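Local coordinates for protein uroporphyrinogen III cosynthase (HemD) (Helicobacter pylori, PDB 3P9Z) that probably catalyses the cyclisation of the linear tetrapyrrole hydroxymethylbilane to uroporphyrinogen III, a step on the way to protoporphyrin IX and heme, at residues 165-170 / 197-202. Sequence-based numbering, arbitrary orientation.
Sequences LIFTAI and LYLQEQ
F167 on L199 and I170 on Y198 form a purely apolar contact in which the end of strand 164-167 (F167) and the first residue of helix 170-179 (I170) meet helix 193-201, an example of how helices in an alpha/beta domain pack on a sheet and on each other. The inner pair is buried: CD1 of L199 meets CD2 of F167 at 3.8 Å, the two side chains crossing at about a right angle. The outer pair is nearer the surface. CG2 of I170 sits over one face of the Y198 ring in a CH-pi contact, 3.9 Å from the ring centroid and 14° off its normal. The CG1 branch of I170 reaches the base of the same side chain, 3.8 Å from Y198 CB. With chi1 at -69°, CG1 stands beside the backbone N and CG2 anti to it, and the two branches meet different parts of Y198. Just past the helix, Q202 lays its CG over the opposite face of the ring, toward the rim, which places the ring between two aliphatic groups. Helix 170-179 adds A173 against both Y198 and L199, and F176 edge-to-face to F167. Strand 164-167 itself lies between the parallel strands 7-10 and 187-190.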
loop_
_atom_site.group_PDB
_atom_site.type_symbol
_atom_site.label_atom_id
_atom_site.label_comp_id
_atom_site.label_asym_id
_atom_site.label_seq_id
_atom_site.Cartn_x
_atom_site.Cartn_y
_atom_site.Cartn_z
ATOM N N LEU A 165 -7.191 -18.507 0.816
ATOM C CA LEU A 165 -7.144 -17.081 1.130
ATOM C C LEU A 165 -5.856 -16.430 0.626
ATOM O O LEU A 165 -4.741 -16.842 1.012
ATOM C CB LEU A 165 -7.261 -16.859 2.645
ATOM C CG LEU A 165 -8.321 -17.678 3.381
ATOM C CD1 LEU A 165 -8.162 -17.503 4.870
ATOM C CD2 LEU A 165 -9.722 -17.270 2.926
ATOM N N ILE A 166 -6.026 -15.413 -0.219
ATOM C CA ILE A 166 -4.895 -14.679 -0.805
ATOM C C ILE A 166 -4.600 -13.401 -0.030
ATOM O O ILE A 166 -5.399 -12.436 -0.051
ATOM C CB ILE A 166 -5.126 -14.348 -2.324
ATOM C CG1 ILE A 166 -5.364 -15.633 -3.132
ATOM C CG2 ILE A 166 -3.934 -13.559 -2.883
ATOM C CD1 ILE A 166 -5.817 -15.434 -4.572
ATOM N N PHE A 167 -3.460 -13.385 0.659
ATOM C CA PHE A 167 -3.044 -12.186 1.398
ATOM C C PHE A 167 -2.058 -11.359 0.587
ATOM O O PHE A 167 -0.977 -11.848 0.228
ATOM C CB PHE A 167 -2.456 -12.570 2.761
ATOM C CG PHE A 167 -3.426 -13.326 3.644
ATOM C CD1 PHE A 167 -4.368 -12.634 4.423
ATOM C CD2 PHE A 167 -3.393 -14.713 3.705
ATOM C CE1 PHE A 167 -5.280 -13.331 5.244
ATOM C CE2 PHE A 167 -4.294 -15.427 4.527
ATOM C CZ PHE A 167 -5.246 -14.723 5.301
ATOM N N THR A 168 -2.421 -10.102 0.324
ATOM C CA THR A 168 -1.649 -9.256 -0.586
ATOM C C THR A 168 -0.729 -8.268 0.125
ATOM O O THR A 168 0.015 -7.556 -0.529
ATOM C CB THR A 168 -2.565 -8.492 -1.567
ATOM O OG1 THR A 168 -3.414 -7.604 -0.826
ATOM C CG2 THR A 168 -3.437 -9.473 -2.349
ATOM N N ALA A 169 -0.786 -8.239 1.457
ATOM C CA ALA A 169 0.081 -7.389 2.284
ATOM C C ALA A 169 -0.060 -7.828 3.735
ATOM O O ALA A 169 -1.018 -8.518 4.077
ATOM C CB ALA A 169 -0.302 -5.906 2.141
ATOM N N ILE A 170 0.899 -7.447 4.572
ATOM C CA ILE A 170 0.844 -7.722 6.006
ATOM C C ILE A 170 -0.412 -7.131 6.665
ATOM O O ILE A 170 -1.069 -7.796 7.470
ATOM C CB ILE A 170 2.124 -7.216 6.754
ATOM C CG1 ILE A 170 3.349 -8.053 6.355
ATOM C CG2 ILE A 170 1.916 -7.221 8.298
ATOM C CD1 ILE A 170 4.683 -7.477 6.842
ATOM N N LEU A 197 6.242 -14.425 5.851
ATOM C CA LEU A 197 7.032 -14.545 7.076
ATOM C C LEU A 197 6.322 -13.917 8.277
ATOM O O LEU A 197 6.501 -14.351 9.425
ATOM C CB LEU A 197 8.453 -13.982 6.878
ATOM C CG LEU A 197 9.313 -14.796 5.891
ATOM C CD1 LEU A 197 10.646 -14.111 5.568
ATOM C CD2 LEU A 197 9.568 -16.192 6.433
ATOM N N TYR A 198 5.491 -12.916 8.004
ATOM C CA TYR A 198 4.600 -12.392 9.039
ATOM C C TYR A 198 3.597 -13.469 9.466
ATOM O O TYR A 198 3.448 -13.756 10.658
ATOM C CB TYR A 198 3.863 -11.139 8.563
ATOM C CG TYR A 198 2.780 -10.772 9.542
ATOM C CD1 TYR A 198 3.087 -10.063 10.705
ATOM C CD2 TYR A 198 1.469 -11.201 9.344
ATOM C CE1 TYR A 198 2.091 -9.750 11.643
ATOM C CE2 TYR A 198 0.459 -10.903 10.286
ATOM C CZ TYR A 198 0.786 -10.176 11.417
ATOM O OH TYR A 198 -0.183 -9.873 12.334
ATOM N N LEU A 199 2.909 -14.069 8.493
ATOM C CA LEU A 199 2.009 -15.192 8.779
ATOM C C LEU A 199 2.686 -16.334 9.558
ATOM O O LEU A 199 2.121 -16.890 10.499
ATOM C CB LEU A 199 1.380 -15.737 7.488
ATOM C CG LEU A 199 0.299 -14.832 6.879
ATOM C CD1 LEU A 199 -0.094 -15.312 5.485
ATOM C CD2 LEU A 199 -0.925 -14.766 7.779
ATOM N N GLN A 200 3.899 -16.681 9.152
ATOM C CA GLN A 200 4.634 -17.764 9.811
ATOM C C GLN A 200 4.977 -17.412 11.277
ATOM O O GLN A 200 4.967 -18.284 12.150
ATOM C CB GLN A 200 5.888 -18.058 8.998
ATOM C CG GLN A 200 6.794 -19.121 9.565
ATOM C CD GLN A 200 7.981 -19.370 8.655
ATOM O OE1 GLN A 200 7.825 -19.619 7.448
ATOM N NE2 GLN A 200 9.174 -19.294 9.223
ATOM N N GLU A 201 5.257 -16.131 11.539
ATOM C CA GLU A 201 5.460 -15.629 12.899
ATOM C C GLU A 201 4.201 -15.896 13.728
ATOM O O GLU A 201 4.281 -16.198 14.921
ATOM C CB GLU A 201 5.804 -14.122 12.863
ATOM C CG GLU A 201 5.824 -13.406 14.239
ATOM C CD GLU A 201 6.062 -11.888 14.139
ATOM O OE1 GLU A 201 6.145 -11.353 13.007
ATOM O OE2 GLU A 201 6.164 -11.228 15.199
ATOM N N GLN A 202 3.040 -15.807 13.072
ATOM C CA GLN A 202 1.757 -16.053 13.721
ATOM C C GLN A 202 1.435 -17.551 13.782
ATOM O O GLN A 202 0.358 -17.934 14.208
ATOM C CB GLN A 202 0.623 -15.298 13.001
ATOM C CG GLN A 202 0.845 -13.774 12.795
ATOM C CD GLN A 202 1.287 -13.029 14.060
ATOM O OE1 GLN A 202 2.350 -12.419 14.088
ATOM N NE2 GLN A 202 0.467 -13.069 15.098
#